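Local coordinates for uncharacterized protein (PDB 4HYZ) that is of unknown function but belongs to the DUF3887 family, whose NTF2-like relatives generally pack helices against a curved antiparallel sheet, at residues A[17-22]-A[101-106]; A[26-31]-A[57-62]; A[34-39]-A[45-50]; A[41-46]-A[108-113]; A[53-58]-A[97-102]. All coordinates share one frame; numbering follows the deposited sequence. Where two conformers were deposited one is given.

Contact 1 (A[17-22]-A[101-106])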
# COMPACT_ATOMS: atom_id res chain seq x y z
N ARG A 17 3.45 17.20 -1.48
CA ARG A 17 3.61 17.62 -0.09
C ARG A 17 3.68 19.15 -0.01
O ARG A 17 3.00 19.74 0.81
CB ARG A 17 4.87 16.98 0.55
CG ARG A 17 5.13 17.42 2.01
CD ARG A 17 6.39 16.81 2.61
NE ARG A 17 6.88 17.56 3.78
CZ ARG A 17 7.88 18.44 3.75
NH1 ARG A 17 8.50 18.71 2.61
NH2 ARG A 17 8.25 19.07 4.86
N LYS A 18 4.48 19.79 -0.89
CA LYS A 18 4.66 21.22 -0.91
C LYS A 18 3.32 21.94 -1.19
O LYS A 18 2.99 22.89 -0.46
CB LYS A 18 5.77 21.64 -1.90
CG LYS A 18 6.07 23.13 -1.89
CD LYS A 18 7.05 23.53 -2.99
CE LYS A 18 7.52 24.97 -2.88
NZ LYS A 18 6.60 25.92 -3.59
N GLN A 19 2.54 21.45 -2.18
CA GLN A 19 1.24 22.05 -2.50
C GLN A 19 0.22 21.85 -1.39
O GLN A 19 -0.57 22.76 -1.14
CB GLN A 19 0.67 21.50 -3.83
CG GLN A 19 -0.52 22.32 -4.34
CD GLN A 19 -0.11 23.71 -4.76
OE1 GLN A 19 0.64 23.88 -5.72
NE2 GLN A 19 -0.48 24.72 -3.98
N ALA A 20 0.23 20.66 -0.73
CA ALA A 20 -0.69 20.35 0.36
C ALA A 20 -0.43 21.28 1.55
O ALA A 20 -1.37 21.80 2.15
CB ALA A 20 -0.54 18.88 0.78
N MSE A 21 0.85 21.52 1.87
CA MSE A 21 1.19 22.43 2.97
C MSE A 21 0.73 23.87 2.67
O MSE A 21 0.16 24.54 3.54
CB MSE A 21 2.69 22.40 3.25
CG MSE A 21 3.14 21.06 3.82
SE MSE A 21 4.99 21.16 4.36
CE MSE A 21 5.87 21.20 2.60
N GLU A 22 0.92 24.31 1.42
CA GLU A 22 0.47 25.66 0.98
C GLU A 22 -1.04 25.76 1.00
O GLU A 22 -1.58 26.73 1.48
CB GLU A 22 0.97 25.95 -0.43
CG GLU A 22 2.42 26.37 -0.42
CD GLU A 22 3.14 26.25 -1.74
OE1 GLU A 22 2.59 25.66 -2.69
OE2 GLU A 22 4.32 26.68 -1.78
N LEU A 101 -6.23 15.50 1.05
CA LEU A 101 -6.28 16.36 -0.12
C LEU A 101 -6.04 15.55 -1.35
O LEU A 101 -5.21 14.63 -1.33
CB LEU A 101 -5.20 17.48 -0.02
CG LEU A 101 -5.55 18.74 0.79
CD1 LEU A 101 -5.71 18.43 2.27
CD2 LEU A 101 -4.47 19.78 0.65
N ALA A 102 -6.73 15.88 -2.43
CA ALA A 102 -6.55 15.21 -3.71
C ALA A 102 -6.41 16.24 -4.80
O ALA A 102 -7.05 17.29 -4.73
CB ALA A 102 -7.70 14.24 -3.99
N TYR A 103 -5.58 15.95 -5.79
CA TYR A 103 -5.26 16.84 -6.88
C TYR A 103 -5.47 16.22 -8.22
O TYR A 103 -5.25 15.01 -8.40
CB TYR A 103 -3.76 17.24 -6.78
CG TYR A 103 -3.44 18.09 -5.56
CD1 TYR A 103 -3.69 19.46 -5.56
CD2 TYR A 103 -2.93 17.51 -4.40
CE1 TYR A 103 -3.40 20.25 -4.45
CE2 TYR A 103 -2.62 18.30 -3.28
CZ TYR A 103 -2.87 19.67 -3.31
OH TYR A 103 -2.62 20.46 -2.22
N ASP A 104 -5.74 17.07 -9.21
CA ASP A 104 -5.70 16.61 -10.59
C ASP A 104 -4.23 16.80 -11.06
O ASP A 104 -3.39 17.32 -10.28
CB ASP A 104 -6.74 17.33 -11.47
CG ASP A 104 -6.55 18.82 -11.72
OD1 ASP A 104 -5.53 19.39 -11.25
OD2 ASP A 104 -7.36 19.39 -12.45
N GLU A 105 -3.90 16.38 -12.29
CA GLU A 105 -2.52 16.46 -12.78
C GLU A 105 -2.01 17.91 -12.87
O GLU A 105 -0.79 18.11 -12.81
CB GLU A 105 -2.37 15.75 -14.14
CG GLU A 105 -2.43 14.23 -14.03
CD GLU A 105 -1.15 13.49 -13.70
OE1 GLU A 105 -0.13 14.16 -13.41
OE2 GLU A 105 -1.17 12.23 -13.67
N ASP A 106 -2.93 18.91 -13.01
CA ASP A 106 -2.55 20.34 -13.03
C ASP A 106 -2.28 20.87 -11.63
O ASP A 106 -2.01 22.05 -11.47
CB ASP A 106 -3.61 21.19 -13.74
CG ASP A 106 -3.66 20.97 -15.24
OD1 ASP A 106 -2.74 20.32 -15.77
OD2 ASP A 106 -4.62 21.45 -15.87

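Contact 2 (A[26-31]-A[57-62])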
# COMPACT_ATOMS: atom_id res chain seq x y z
N ILE A 26 -3.54 28.16 3.17
CA ILE A 26 -4.57 29.02 2.54
C ILE A 26 -5.92 28.73 3.23
O ILE A 26 -6.66 29.66 3.49
CB ILE A 26 -4.61 28.85 0.99
CG1 ILE A 26 -3.32 29.43 0.31
CG2 ILE A 26 -5.86 29.50 0.40
CD1 ILE A 26 -2.87 28.55 -1.11
N ALA A 27 -6.23 27.45 3.55
CA ALA A 27 -7.47 27.10 4.28
C ALA A 27 -7.48 27.73 5.68
O ALA A 27 -8.49 28.30 6.08
CB ALA A 27 -7.61 25.59 4.39
N GLN A 28 -6.33 27.71 6.39
CA GLN A 28 -6.23 28.31 7.73
C GLN A 28 -6.30 29.84 7.71
O GLN A 28 -6.57 30.43 8.75
CB GLN A 28 -4.94 27.88 8.45
CG GLN A 28 -4.90 26.40 8.83
CD GLN A 28 -3.51 25.94 9.21
OE1 GLN A 28 -2.48 26.63 9.03
NE2 GLN A 28 -3.44 24.75 9.74
N SER A 29 -6.03 30.50 6.56
CA SER A 29 -6.03 31.96 6.44
C SER A 29 -7.42 32.57 6.60
O SER A 29 -7.53 33.78 6.86
CB SER A 29 -5.44 32.37 5.10
OG SER A 29 -6.33 32.10 4.04
N LYS A 30 -8.49 31.75 6.45
CA LYS A 30 -9.92 32.12 6.56
C LYS A 30 -10.37 32.92 5.33
O LYS A 30 -11.50 33.41 5.29
CB LYS A 30 -10.27 32.86 7.88
CG LYS A 30 -9.83 32.13 9.15
CD LYS A 30 -10.33 32.79 10.42
CE LYS A 30 -9.51 32.31 11.60
NZ LYS A 30 -10.01 32.82 12.91
N ASP A 31 -9.51 33.02 4.29
CA ASP A 31 -9.83 33.70 3.03
C ASP A 31 -10.50 32.67 2.11
O ASP A 31 -9.81 31.92 1.41
CB ASP A 31 -8.56 34.31 2.40
CG ASP A 31 -8.78 35.17 1.17
OD1 ASP A 31 -9.81 34.98 0.49
OD2 ASP A 31 -7.91 35.99 0.87
N LYS A 57 -15.02 26.73 11.90
CA LYS A 57 -15.56 26.52 13.25
C LYS A 57 -14.82 25.36 13.96
O LYS A 57 -14.36 25.53 15.08
CB LYS A 57 -17.08 26.23 13.18
CG LYS A 57 -17.98 27.45 13.23
N ILE A 58 -14.66 24.22 13.26
CA ILE A 58 -13.96 23.03 13.78
C ILE A 58 -12.46 23.34 13.91
O ILE A 58 -11.84 22.95 14.91
CB ILE A 58 -14.24 21.77 12.88
CG1 ILE A 58 -15.75 21.42 12.89
CG2 ILE A 58 -13.42 20.56 13.33
CD1 ILE A 58 -16.26 20.73 11.63
N LEU A 59 -11.88 24.06 12.92
CA LEU A 59 -10.47 24.46 12.90
C LEU A 59 -10.11 25.31 14.12
O LEU A 59 -9.08 25.04 14.75
CB LEU A 59 -10.10 25.22 11.60
CG LEU A 59 -8.67 25.81 11.52
CD1 LEU A 59 -7.61 24.72 11.49
CD2 LEU A 59 -8.52 26.74 10.33
N GLU A 60 -10.95 26.33 14.47
CA GLU A 60 -10.72 27.23 15.61
C GLU A 60 -10.56 26.45 16.93
O GLU A 60 -9.78 26.87 17.78
CB GLU A 60 -11.85 28.27 15.74
CG GLU A 60 -11.48 29.68 15.30
CD GLU A 60 -11.83 30.05 13.86
OE1 GLU A 60 -11.20 29.50 12.93
OE2 GLU A 60 -12.73 30.91 13.68
N LYS A 61 -11.27 25.31 17.07
CA LYS A 61 -11.26 24.46 18.28
C LYS A 61 -9.93 23.71 18.47
O LYS A 61 -9.71 23.14 19.53
CB LYS A 61 -12.41 23.42 18.22
CG LYS A 61 -13.83 23.98 18.37
CD LYS A 61 -14.86 22.89 18.03
CE LYS A 61 -16.25 23.18 18.57
NZ LYS A 61 -16.99 24.17 17.75
N GLN A 62 -9.05 23.69 17.44
CA GLN A 62 -7.77 22.98 17.48
C GLN A 62 -6.65 23.80 18.10
O GLN A 62 -5.63 23.24 18.50
CB GLN A 62 -7.33 22.57 16.05
CG GLN A 62 -8.34 21.75 15.27
CD GLN A 62 -8.88 20.59 16.05
OE1 GLN A 62 -8.14 19.76 16.57
NE2 GLN A 62 -10.20 20.55 16.17

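Contact 3 (A[34-39]-A[45-50])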
# COMPACT_ATOMS: atom_id res chain seq x y z
N SER A 34 -9.60 32.80 -1.75
CA SER A 34 -8.28 32.27 -2.09
C SER A 34 -8.29 30.76 -2.04
O SER A 34 -7.72 30.12 -2.91
CB SER A 34 -7.19 32.81 -1.19
OG SER A 34 -7.07 34.21 -1.41
N TRP A 35 -9.00 30.19 -1.04
CA TRP A 35 -9.11 28.75 -0.86
C TRP A 35 -9.88 28.16 -2.03
O TRP A 35 -9.38 27.22 -2.65
CB TRP A 35 -9.75 28.42 0.49
CG TRP A 35 -9.97 26.95 0.73
CD1 TRP A 35 -9.04 26.02 1.11
CD2 TRP A 35 -11.22 26.25 0.63
NE1 TRP A 35 -9.64 24.80 1.27
CE2 TRP A 35 -10.98 24.91 1.01
CE3 TRP A 35 -12.53 26.63 0.28
CZ2 TRP A 35 -12.00 23.95 1.04
CZ3 TRP A 35 -13.54 25.68 0.33
CH2 TRP A 35 -13.27 24.36 0.70
N LYS A 36 -11.03 28.77 -2.39
CA LYS A 36 -11.85 28.33 -3.54
C LYS A 36 -11.02 28.32 -4.85
O LYS A 36 -11.14 27.38 -5.64
CB LYS A 36 -13.07 29.25 -3.69
CG LYS A 36 -14.05 28.84 -4.79
CD LYS A 36 -15.43 29.52 -4.62
CE LYS A 36 -15.53 30.85 -5.33
NZ LYS A 36 -15.66 30.72 -6.80
N SER A 37 -10.17 29.34 -5.06
CA SER A 37 -9.34 29.51 -6.25
C SER A 37 -8.30 28.38 -6.43
O SER A 37 -7.74 28.24 -7.52
CB SER A 37 -8.63 30.87 -6.23
OG SER A 37 -7.45 30.83 -5.43
N ARG A 38 -8.05 27.59 -5.36
CA ARG A 38 -7.08 26.48 -5.41
C ARG A 38 -7.72 25.17 -5.96
O ARG A 38 -7.01 24.22 -6.25
CB ARG A 38 -6.44 26.29 -4.03
CG ARG A 38 -5.37 27.37 -3.72
CD ARG A 38 -4.16 27.28 -4.66
NE ARG A 38 -3.69 25.89 -4.69
CZ ARG A 38 -3.68 25.08 -5.75
NH1 ARG A 38 -3.89 25.56 -6.97
NH2 ARG A 38 -3.37 23.80 -5.60
N PHE A 39 -9.05 25.15 -6.16
CA PHE A 39 -9.77 24.01 -6.73
C PHE A 39 -9.77 24.09 -8.24
O PHE A 39 -9.69 25.20 -8.79
CB PHE A 39 -11.23 23.95 -6.19
CG PHE A 39 -11.31 23.40 -4.79
CD1 PHE A 39 -10.97 24.19 -3.69
CD2 PHE A 39 -11.68 22.08 -4.56
CE1 PHE A 39 -11.01 23.66 -2.39
CE2 PHE A 39 -11.72 21.55 -3.26
CZ PHE A 39 -11.40 22.35 -2.19
N SER A 45 -17.40 26.23 -8.61
CA SER A 45 -18.82 26.57 -8.52
C SER A 45 -19.61 25.55 -7.67
O SER A 45 -20.73 25.85 -7.27
CB SER A 45 -19.43 26.73 -9.90
OG SER A 45 -19.07 27.99 -10.46
N SER A 46 -19.03 24.40 -7.35
CA SER A 46 -19.63 23.38 -6.47
C SER A 46 -19.40 23.70 -4.97
O SER A 46 -20.05 23.10 -4.11
CB SER A 46 -19.03 22.01 -6.81
OG SER A 46 -19.32 21.02 -5.84
N LEU A 47 -18.46 24.60 -4.65
CA LEU A 47 -18.12 24.96 -3.27
C LEU A 47 -19.03 26.03 -2.71
O LEU A 47 -19.53 26.89 -3.46
CB LEU A 47 -16.65 25.45 -3.17
CG LEU A 47 -15.55 24.54 -3.70
CD1 LEU A 47 -14.25 25.25 -3.66
CD2 LEU A 47 -15.47 23.22 -2.94
N THR A 48 -19.22 26.02 -1.38
CA THR A 48 -20.01 27.03 -0.68
C THR A 48 -19.20 27.65 0.46
O THR A 48 -18.35 26.98 1.05
CB THR A 48 -21.33 26.45 -0.14
OG1 THR A 48 -21.06 25.52 0.90
CG2 THR A 48 -22.20 25.81 -1.23
N GLU A 49 -19.50 28.93 0.80
CA GLU A 49 -18.83 29.60 1.91
C GLU A 49 -19.31 29.00 3.23
O GLU A 49 -18.52 28.87 4.16
CB GLU A 49 -19.07 31.11 1.88
CG GLU A 49 -18.12 31.85 2.80
CD GLU A 49 -17.97 33.34 2.59
OE1 GLU A 49 -18.66 33.90 1.71
OE2 GLU A 49 -17.15 33.94 3.32
N GLU A 50 -20.60 28.60 3.31
CA GLU A 50 -21.19 27.97 4.49
C GLU A 50 -20.40 26.69 4.87
O GLU A 50 -20.00 26.55 6.03
CB GLU A 50 -22.69 27.66 4.27

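Contact 4 (A[41-46]-A[108-113]). With SO4 (sulfate ion), chain D.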
# COMPACT_ATOMS: atom_id res chain seq x y z
N LYS A 41 -11.00 24.57 -11.92
CA LYS A 41 -12.00 25.51 -12.43
C LYS A 41 -13.42 24.90 -12.40
O LYS A 41 -14.34 25.56 -11.92
CB LYS A 41 -11.66 25.97 -13.86
CG LYS A 41 -10.32 26.71 -14.00
CD LYS A 41 -9.97 26.98 -15.47
CE LYS A 41 -8.64 27.69 -15.66
NZ LYS A 41 -8.43 28.12 -17.07
N ASP A 42 -13.56 23.63 -12.86
CA ASP A 42 -14.84 22.93 -12.94
C ASP A 42 -15.48 22.63 -11.56
O ASP A 42 -16.69 22.43 -11.51
CB ASP A 42 -14.68 21.64 -13.75
CG ASP A 42 -15.92 21.23 -14.52
OD1 ASP A 42 -16.39 22.04 -15.37
OD2 ASP A 42 -16.41 20.11 -14.30
N LEU A 43 -14.72 22.58 -10.47
CA LEU A 43 -15.32 22.28 -9.16
C LEU A 43 -15.56 23.52 -8.27
O LEU A 43 -16.24 23.39 -7.25
CB LEU A 43 -14.47 21.27 -8.37
CG LEU A 43 -14.39 19.85 -8.93
CD1 LEU A 43 -13.27 19.10 -8.29
CD2 LEU A 43 -15.71 19.08 -8.73
N GLN A 44 -14.99 24.70 -8.62
CA GLN A 44 -15.11 25.92 -7.80
C GLN A 44 -16.58 26.26 -7.53
O GLN A 44 -16.95 26.50 -6.38
CB GLN A 44 -14.38 27.10 -8.45
CG GLN A 44 -12.86 26.97 -8.41
CD GLN A 44 -12.15 28.17 -8.95
OE1 GLN A 44 -12.66 29.29 -8.95
NE2 GLN A 44 -10.90 27.97 -9.37
N SER A 45 -17.40 26.23 -8.61
CA SER A 45 -18.82 26.57 -8.52
C SER A 45 -19.61 25.55 -7.67
O SER A 45 -20.73 25.85 -7.27
CB SER A 45 -19.43 26.73 -9.90
OG SER A 45 -19.07 27.99 -10.46
N SER A 46 -19.03 24.40 -7.35
CA SER A 46 -19.63 23.38 -6.47
C SER A 46 -19.40 23.70 -4.97
O SER A 46 -20.05 23.10 -4.11
CB SER A 46 -19.03 22.01 -6.81
OG SER A 46 -19.32 21.02 -5.84
N ASN A 108 -4.32 21.18 -9.01
CA ASN A 108 -5.42 21.95 -8.41
C ASN A 108 -6.27 20.97 -7.60
O ASN A 108 -6.33 19.81 -7.96
CB ASN A 108 -6.20 22.67 -9.47
CG ASN A 108 -5.34 23.68 -10.19
OD1 ASN A 108 -4.63 24.46 -9.58
ND2 ASN A 108 -5.42 23.70 -11.49
N LEU A 109 -6.87 21.41 -6.51
CA LEU A 109 -7.64 20.51 -5.65
C LEU A 109 -8.91 19.94 -6.30
O LEU A 109 -9.64 20.65 -7.00
CB LEU A 109 -8.05 21.22 -4.35
CG LEU A 109 -6.93 21.62 -3.39
CD1 LEU A 109 -7.45 22.68 -2.38
CD2 LEU A 109 -6.36 20.39 -2.66
N VAL A 110 -9.19 18.67 -6.01
CA VAL A 110 -10.46 18.05 -6.41
C VAL A 110 -11.20 17.66 -5.13
O VAL A 110 -12.39 17.36 -5.16
CB VAL A 110 -10.32 16.84 -7.39
CG1 VAL A 110 -9.78 17.29 -8.75
CG2 VAL A 110 -9.46 15.73 -6.80
N SER A 111 -10.48 17.69 -4.00
CA SER A 111 -11.01 17.27 -2.69
C SER A 111 -10.15 17.83 -1.57
O SER A 111 -8.93 17.88 -1.69
CB SER A 111 -11.05 15.74 -2.61
OG SER A 111 -11.62 15.33 -1.38
N PHE A 112 -10.79 18.23 -0.49
CA PHE A 112 -10.12 18.79 0.68
C PHE A 112 -10.94 18.43 1.88
O PHE A 112 -12.07 18.89 1.99
CB PHE A 112 -9.96 20.33 0.55
CG PHE A 112 -9.18 21.00 1.67
CD1 PHE A 112 -9.77 21.24 2.91
CD2 PHE A 112 -7.88 21.45 1.46
CE1 PHE A 112 -9.05 21.86 3.93
CE2 PHE A 112 -7.16 22.08 2.49
CZ PHE A 112 -7.75 22.25 3.73
N THR A 113 -10.38 17.61 2.79
CA THR A 113 -11.11 17.16 3.99
C THR A 113 -10.19 17.22 5.21
O THR A 113 -9.05 16.77 5.17
CB THR A 113 -11.67 15.74 3.76
OG1 THR A 113 -12.72 15.84 2.81
CG2 THR A 113 -12.21 15.11 5.02
S SO4 D . -7.63 22.61 -13.93
O1 SO4 D . -8.42 21.67 -14.72
O2 SO4 D . -6.52 23.08 -14.76
O3 SO4 D . -8.51 23.76 -13.46
O4 SO4 D . -7.05 21.93 -12.80

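Contact 5 (A[53-58]-A[97-102])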
# COMPACT_ATOMS: atom_id res chain seq x y z
N ASP A 53 -17.01 27.75 6.19
CA ASP A 53 -17.16 28.34 7.54
C ASP A 53 -17.39 27.25 8.61
O ASP A 53 -16.96 27.43 9.75
CB ASP A 53 -18.29 29.38 7.56
CG ASP A 53 -18.03 30.61 6.70
OD1 ASP A 53 -16.84 30.88 6.38
OD2 ASP A 53 -19.01 31.29 6.34
N SER A 54 -18.01 26.11 8.24
CA SER A 54 -18.19 24.97 9.14
C SER A 54 -16.81 24.36 9.45
O SER A 54 -16.53 24.04 10.61
CB SER A 54 -19.11 23.92 8.52
OG SER A 54 -20.43 24.43 8.40
N TYR A 55 -15.94 24.29 8.44
CA TYR A 55 -14.56 23.83 8.61
C TYR A 55 -13.79 24.81 9.55
O TYR A 55 -13.06 24.35 10.44
CB TYR A 55 -13.85 23.67 7.25
CG TYR A 55 -12.34 23.81 7.34
CD1 TYR A 55 -11.55 22.78 7.85
CD2 TYR A 55 -11.71 24.99 6.94
CE1 TYR A 55 -10.17 22.92 7.97
CE2 TYR A 55 -10.32 25.14 7.07
CZ TYR A 55 -9.56 24.10 7.56
OH TYR A 55 -8.20 24.26 7.66
N LEU A 56 -13.97 26.12 9.36
CA LEU A 56 -13.30 27.15 10.17
C LEU A 56 -13.72 27.04 11.64
O LEU A 56 -12.88 27.21 12.51
CB LEU A 56 -13.57 28.56 9.64
CG LEU A 56 -13.00 28.94 8.24
CD1 LEU A 56 -13.26 30.41 7.96
CD2 LEU A 56 -11.48 28.64 8.12
N LYS A 57 -15.02 26.73 11.90
CA LYS A 57 -15.56 26.52 13.25
C LYS A 57 -14.82 25.36 13.96
O LYS A 57 -14.36 25.53 15.08
CB LYS A 57 -17.08 26.23 13.18
CG LYS A 57 -17.98 27.45 13.23
N ILE A 58 -14.66 24.22 13.26
CA ILE A 58 -13.96 23.03 13.78
C ILE A 58 -12.46 23.34 13.91
O ILE A 58 -11.84 22.95 14.91
CB ILE A 58 -14.24 21.77 12.88
CG1 ILE A 58 -15.75 21.42 12.89
CG2 ILE A 58 -13.42 20.56 13.33
CD1 ILE A 58 -16.26 20.73 11.63
N VAL A 97 -4.13 16.38 13.57
CA VAL A 97 -5.29 16.33 12.67
C VAL A 97 -4.82 15.79 11.34
O VAL A 97 -3.80 16.27 10.83
CB VAL A 97 -5.97 17.73 12.55
CG1 VAL A 97 -7.02 17.75 11.44
CG2 VAL A 97 -6.59 18.17 13.88
N ASN A 98 -5.52 14.80 10.78
CA ASN A 98 -5.16 14.22 9.48
C ASN A 98 -5.98 14.85 8.35
O ASN A 98 -7.18 14.58 8.24
CB ASN A 98 -5.35 12.69 9.47
CG ASN A 98 -4.45 11.93 10.41
OD1 ASN A 98 -3.23 11.87 10.26
ND2 ASN A 98 -5.05 11.27 11.36
N TYR A 99 -5.34 15.65 7.51
CA TYR A 99 -6.03 16.22 6.35
C TYR A 99 -5.91 15.31 5.14
O TYR A 99 -4.84 14.75 4.92
CB TYR A 99 -5.43 17.59 6.00
CG TYR A 99 -5.91 18.76 6.83
CD1 TYR A 99 -5.41 18.98 8.11
CD2 TYR A 99 -6.72 19.73 6.27
CE1 TYR A 99 -5.74 20.13 8.83
CE2 TYR A 99 -7.08 20.88 6.98
CZ TYR A 99 -6.58 21.07 8.26
OH TYR A 99 -6.91 22.20 8.96
N SER A 100 -6.98 15.19 4.33
CA SER A 100 -6.97 14.42 3.08
C SER A 100 -7.22 15.37 1.93
O SER A 100 -8.28 15.98 1.86
CB SER A 100 -8.03 13.32 3.08
OG SER A 100 -7.80 12.46 4.17
N LEU A 101 -6.23 15.50 1.05
CA LEU A 101 -6.28 16.36 -0.12
C LEU A 101 -6.04 15.55 -1.35
O LEU A 101 -5.21 14.63 -1.33
CB LEU A 101 -5.20 17.48 -0.02
CG LEU A 101 -5.55 18.74 0.79
CD1 LEU A 101 -5.71 18.43 2.27
CD2 LEU A 101 -4.47 19.78 0.65
N ALA A 102 -6.73 15.88 -2.43
CA ALA A 102 -6.55 15.21 -3.71
C ALA A 102 -6.41 16.24 -4.80
O ALA A 102 -7.05 17.29 -4.73
CB ALA A 102 -7.70 14.24 -3.99

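Contact 1 (A[17-22]-A[101-106])
Q19 reaches Y103 with the aliphatic part of its side chain. Its CG stands anti to the backbone N (chi1 -168°) and the chain then bends at the next bond, which brings Q19 CG to 3.5 Å from Y103 CE1, while the amide ends up with its plane 57° from that of the phenol ring. The polar end of Q19 is engaged just beyond the segment: NE2 is hydrogen-bonded to OD1 of D23, whose other oxygen, OD2, holds Y103 OH. One carboxylate thus holds the amide and the phenol at once. One residue on, the phenol oxygen lies against the helix backbone, with Y103 OH only 3.2 Å from A20 CA. Here helix 13-28 runs over the concave face of the antiparallel sheet, as in NTF2-like folds, and segment 17-22 makes 123° with strand 101-103 at an axis separation of 9.8 Å. A phenylalanine in place of Y103 would probably leave D23 OD2 without its hydroxyl mate and the ring less firmly fixed beneath the helix. A20 also meets L101, which lies two residues before the tyrosine on the strand: L101 CD2 is 3.8 Å from A20 CA and 4.0 Å from A20 CB. Further along, away from the sheet, E22 OE2 receives K18 NZ on its syn side at 3.0 Å, a salt bridge spanning one helical turn.

Contact 2 (A[26-31]-A[57-62])
K30 NZ faces both carboxylate oxygens of E60, lying 3.4 Å from E60 OE2 and 3.5 Å from E60 OE1, in a long salt bridge at the exposed rim of the contact. The two side chains approach from opposite directions and join the C-terminal ends of helices 13-28 and 49-60, part of the helical layer of this NTF2-like fold. K30 is where the chain leaves the first helix, with a positive phi of 73°. Its side chain runs extended beyond CG, carrying the amine across to the second helix, whereas E60 bends at its second torsion to meet it. Beneath this charged pair the contact turns apolar. The buried L59 points into the first helix, its CG anti to the backbone N (chi1 174°), and L59 CD2 rests 3.8 Å from Q28 CA. The same methyl is 3.9 Å from Q28 CG, the leucine crossing the glutamine chain at about a right angle. Q28 spends only its aliphatic carbons here; its NE2 is hydrogen-bonded to the hydroxyl of Y92 on the neighbouring sheet. A backbone oxygen near the helix end, A27 O, is likewise bonded to Y52 OH, adding another link between the two helices. Just past the same end of helix 49-60, the side chain of Q62 folds back on the last turn, and Q62 NE2 donates to I58 O at 3.2 Å, nearly straight at 173°.

Contact 3 (A[34-39]-A[45-50])
L47 and F39 make the one directional interaction of this contact, a CH-pi approach. L47 CD1 sits over one face of the F39 ring, 3.8 Å from its centroid and displaced toward the rim, so that F39 CD1 is the nearest ring atom at 3.4 Å. The leucine owes this to CG lying anti to its carbonyl carbon (chi1 -55°), which sends the methyl inward from an otherwise solvent-facing loop.

Plain apolar packing completes the seat. The same methyl is 3.8 Å from K36 CG, the lysine and leucine sliding past each other in opposite directions, and 4.1 Å from W35 CZ3, approached obliquely. The other branch, L47 CD2, comes to F39 CE2 across the same ring. The two aromatic residues are themselves in contact, for F39 CE1 lies 3.5 Å above the plane of the indole.

Backbone bonding shapes the receiving side. A type I turn from K36 to F39, closed by F39 N to K36 O at 3.1 Å, swings the phenylalanine back beside W35. Beyond it, W35 stacks on Y52 and meets F112 edge-to-face. The whole is a small hydrophobic cluster in which the loop leading into helix 49-60, begun by T48 as N-cap, is pinned to the end of helix 32-36.

Contact 4 (A[41-46]-A[108-113])
L43 meets V110 at a classic beta bulge in the outermost strand of the sheet, where V110 and S111 both face A102 of the adjoining strand. Contact is made by a single leucine methyl. L43 CD1 comes to 3.5 Å from V110 CA and 3.8 Å from V110 CB, touching the valine where the chain turns its corner. The leucine's CG is anti to its carbonyl carbon (chi1 -67°), and this directs the branch toward the strand. The area buried is small, and the contact lies near the surface.

Next to it, a sulfate ion, probably from the crystallisation liquor, bridges the two segments. The backbone amide K41 N donates to sulfate O3 at 3.0 Å, while N108 ND2 reaches sulfate O4 at 2.7 Å in an almost perfectly straight bond (179°). K41 adds its aliphatic chain, with K41 CG 3.5 Å from the same O3, whereas its amine extends away. The amide of N108 is steadied from its other end, since OD1 accepts a bond from R38 NH1. An anion held by a main-chain N-H at the start of the weakly bonded helix 41-44 recalls the familiar anion site at a helix N-terminus, here completed by an asparagine from the turn between strands 95-103 and 109-113.

Contact 5 (A[53-58]-A[97-102])
Y55 and Y99, facing each other from helix segment 53-58 and strand segment 97-102, have their CA atoms 11.7 Å apart, a gap bridged here by two long side chains. Both are tyrosines, and they meet at their hydroxyls: Y55 OH and Y99 OH are 2.8 Å apart in a hydrogen bond in which either could be the donor. The rings do not stack. Each hydroxyl lies at the edge of the other ring, near its plane, and the two side chains cross at about a right angle. The ring edges also touch, with Y55 CE1 3.8 Å from Y99 CE2. On the helix, CG of Y55 is anti to the backbone N (chi1 154°), a setting that brings the phenol end nearer the sheet than the first bond of the side chain would suggest; the first bond of the Y99 side chain points toward the helix. The joint spans the space between helix 49-60 and the sheet of this NTF2-like fold, alongside A27 of helix 13-28, which packs on Y55. A phenylalanine in place of Y55 would probably leave Y99 OH without its mate on the helix and the link between helix and strand reduced to loose ring-edge packing. Y99 OH is also bonded to Y92 OH on the next strand, so three phenols are joined in series, which implies that the oxygen of the buried Y99 has two hydrogen-bonding partners, Y55 OH and Y92 OH.

Helix 13-28 serves contacts 1 and 2, whose centres lie about 18 Å apart, while helix 49-60 serves contacts 2, 3 and 5. Contacts 2 and 5 are close neighbours, about 8 Å between centres, with L59 CD1 of one packed 3.6 Å from Y99 OH of the other. Contacts 3 and 4, about 7 Å apart, are knitted together by R38 O to L109 N at 2.8 Å, and R38 also braces the asparagine at the sulfate. Strand pairing carries the continuity onward, for A102 O and V110 N, 2.8 Å apart, tie contact 4 to contacts 1 and 5. The sulfate is hydrogen-bonded by both segments of contact 4; no active site is established.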